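PDB 1X9G: putative MAR1 from Leishmania donovani, which is a putative ribonuclease of the isochorismatase superfamily, whose exact substrate and reaction the structure alone does not show. Local coordinates for the interface of chains A and B. Sequence-based numbering; all coordinates share one arbitrary frame. Chains: chain A/B, Putative MAR1.

The interface of chains A and B. Residues chain A 11-12, 165-167, 171, 175; chain B 118, 122-123, 126, 152, 156, 160.
Helices 117-130 and 147-158 of chain B, with the loop that follows the second, present the surface on which the N-terminal segment, strand 164-167 and helix 169-176 of chain A pack. This face belongs to an isochorismatase-type subunit, and the patch illustrates how an apolar contact can be bordered by a hydrogen bond at its margin. The deposited assembly holds four copies, but the structure alone does not show whether this contact, part of an interface that is not an exact two-fold, forms in the biological oligomer.

The indole of B:Trp160 and the side chain of A:Arg11 meet tip to tip. The methylene CD of A:Arg11 sits over the indole face, 3.3 Å from the centroid of the five-membered ring, a CH-pi contact; the aliphatic CG and CD touch the ring, while a bend at chi3 carries the guanidinium past it, its plane turned 65° from the indole. On the opposite face lies the backbone O of B:Leu156, offset toward the rim. A:Leu12 crosses the indole at about a right angle and puts its CD2 at the ring edge, 3.8 Å from CH2 of B:Trp160. CD2 of A:Leu12 also reaches CD1 of B:Leu156, while the other branch of A:Leu12, CD1, lies 3.8 Å from CB of B:Ala126. B:Leu156 crosses A:Thr167 obliquely, its CD1 3.7 Å from the threonine methyl CG2.

At the polar margin, A:Ser171 turns OG anti to its backbone N (chi1 -160°) and donates a hydrogen bond to the carbonyl O of B:His118, 2.8 Å away and approached in the carbonyl plane at 147°. Behind it, the amide of A:Gln175, which also touches B:Leu122, would orient that hydroxyl, NE2 donating to OG of A:Ser171 over 2.9 Å, with OG close to the amide plane.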
# COMPACT_ATOMS: atom_id res chain seq x y z
N ARG A 11 -4.03 6.46 -17.86
CA ARG A 11 -3.33 5.67 -16.88
C ARG A 11 -1.83 5.68 -16.86
O ARG A 11 -1.28 5.48 -15.79
CB ARG A 11 -3.91 4.27 -16.65
CG ARG A 11 -4.23 4.06 -15.17
CD ARG A 11 -4.98 2.79 -14.84
NE ARG A 11 -6.13 2.66 -15.70
CZ ARG A 11 -7.38 2.53 -15.30
NH1 ARG A 11 -7.66 2.45 -14.01
NH2 ARG A 11 -8.36 2.46 -16.20
N LEU A 12 -1.13 5.94 -17.95
CA LEU A 12 0.34 6.13 -17.82
C LEU A 12 0.79 7.40 -18.55
O LEU A 12 -0.06 8.20 -18.94
CB LEU A 12 1.08 4.90 -18.33
CG LEU A 12 0.86 3.55 -17.65
CD1 LEU A 12 1.25 2.42 -18.55
CD2 LEU A 12 1.68 3.47 -16.37
N GLU A 165 1.85 9.30 -10.32
CA GLU A 165 2.33 7.92 -10.52
C GLU A 165 3.79 7.76 -10.28
O GLU A 165 4.59 8.49 -10.86
CB GLU A 165 2.04 7.40 -11.92
CG GLU A 165 0.59 7.57 -12.37
CD GLU A 165 0.33 6.94 -13.76
OE1 GLU A 165 -0.85 6.89 -14.14
OE2 GLU A 165 1.30 6.53 -14.46
N ILE A 166 4.14 6.80 -9.44
CA ILE A 166 5.52 6.53 -9.10
C ILE A 166 5.94 5.28 -9.82
O ILE A 166 5.37 4.20 -9.62
CB ILE A 166 5.73 6.41 -7.56
CG1 ILE A 166 5.29 7.72 -6.87
CG2 ILE A 166 7.22 6.16 -7.17
CD1 ILE A 166 5.25 7.59 -5.42
N THR A 167 6.93 5.41 -10.70
CA THR A 167 7.49 4.22 -11.36
C THR A 167 9.01 4.37 -11.27
O THR A 167 9.54 4.57 -10.19
CB THR A 167 6.99 4.03 -12.82
OG1 THR A 167 7.05 5.29 -13.52
CG2 THR A 167 5.51 3.47 -12.88
N SER A 171 10.92 2.63 -16.80
CA SER A 171 9.47 2.56 -17.08
C SER A 171 9.01 3.79 -17.82
O SER A 171 8.28 3.69 -18.76
CB SER A 171 8.67 2.51 -15.78
OG SER A 171 7.37 1.98 -16.05
N GLN A 175 7.39 4.50 -21.68
CA GLN A 175 5.99 4.83 -21.67
C GLN A 175 5.77 5.96 -22.67
O GLN A 175 4.72 6.05 -23.29
CB GLN A 175 5.54 5.27 -20.28
CG GLN A 175 5.23 4.13 -19.25
CD GLN A 175 5.04 4.71 -17.85
OE1 GLN A 175 4.31 5.67 -17.68
NE2 GLN A 175 5.74 4.17 -16.86
N HIS B 118 7.35 -3.76 -15.37
CA HIS B 118 7.32 -2.30 -15.50
C HIS B 118 7.29 -1.79 -16.94
O HIS B 118 7.28 -0.57 -17.15
CB HIS B 118 8.54 -1.72 -14.80
CG HIS B 118 9.83 -2.13 -15.42
ND1 HIS B 118 10.33 -3.41 -15.31
CD2 HIS B 118 10.70 -1.45 -16.20
CE1 HIS B 118 11.48 -3.49 -15.97
NE2 HIS B 118 11.73 -2.30 -16.50
N LEU B 122 3.12 -3.72 -17.67
CA LEU B 122 2.55 -2.46 -17.23
C LEU B 122 1.71 -1.76 -18.36
O LEU B 122 0.54 -1.46 -18.18
CB LEU B 122 3.67 -1.58 -16.62
CG LEU B 122 3.24 -0.22 -16.02
CD1 LEU B 122 2.51 -0.35 -14.68
CD2 LEU B 122 4.43 0.74 -15.86
N GLN B 123 2.31 -1.53 -19.53
CA GLN B 123 1.57 -0.91 -20.66
C GLN B 123 0.40 -1.74 -21.13
O GLN B 123 -0.68 -1.21 -21.43
CB GLN B 123 2.52 -0.56 -21.83
CG GLN B 123 3.68 0.31 -21.34
CD GLN B 123 4.49 0.97 -22.42
OE1 GLN B 123 3.93 1.47 -23.39
NE2 GLN B 123 5.81 1.05 -22.23
N ALA B 126 -2.59 -1.29 -18.59
CA ALA B 126 -3.30 -0.00 -18.71
C ALA B 126 -4.22 -0.00 -19.96
O ALA B 126 -5.34 0.49 -19.89
CB ALA B 126 -2.34 1.20 -18.70
N ALA B 152 8.07 -1.10 -7.99
CA ALA B 152 7.35 0.14 -8.29
C ALA B 152 6.17 -0.06 -9.26
O ALA B 152 5.06 0.41 -9.01
CB ALA B 152 8.35 1.20 -8.84
N LEU B 156 2.14 0.54 -8.36
CA LEU B 156 1.27 1.35 -9.19
C LEU B 156 0.00 0.53 -9.52
O LEU B 156 -1.12 0.97 -9.32
CB LEU B 156 1.95 1.66 -10.53
CG LEU B 156 1.79 3.07 -11.06
CD1 LEU B 156 1.89 3.10 -12.60
CD2 LEU B 156 0.54 3.84 -10.50
N TRP B 160 -4.82 0.33 -9.01
CA TRP B 160 -5.71 0.40 -10.21
C TRP B 160 -7.01 -0.43 -10.07
O TRP B 160 -7.57 -0.88 -11.09
CB TRP B 160 -4.96 -0.08 -11.50
CG TRP B 160 -3.90 0.87 -11.97
CD1 TRP B 160 -3.66 2.15 -11.47
CD2 TRP B 160 -2.92 0.67 -13.02
NE1 TRP B 160 -2.63 2.72 -12.15
CE2 TRP B 160 -2.17 1.86 -13.11
CE3 TRP B 160 -2.66 -0.38 -13.93
CZ2 TRP B 160 -1.13 2.02 -14.05
CZ3 TRP B 160 -1.62 -0.21 -14.87
CH2 TRP B 160 -0.86 0.98 -14.90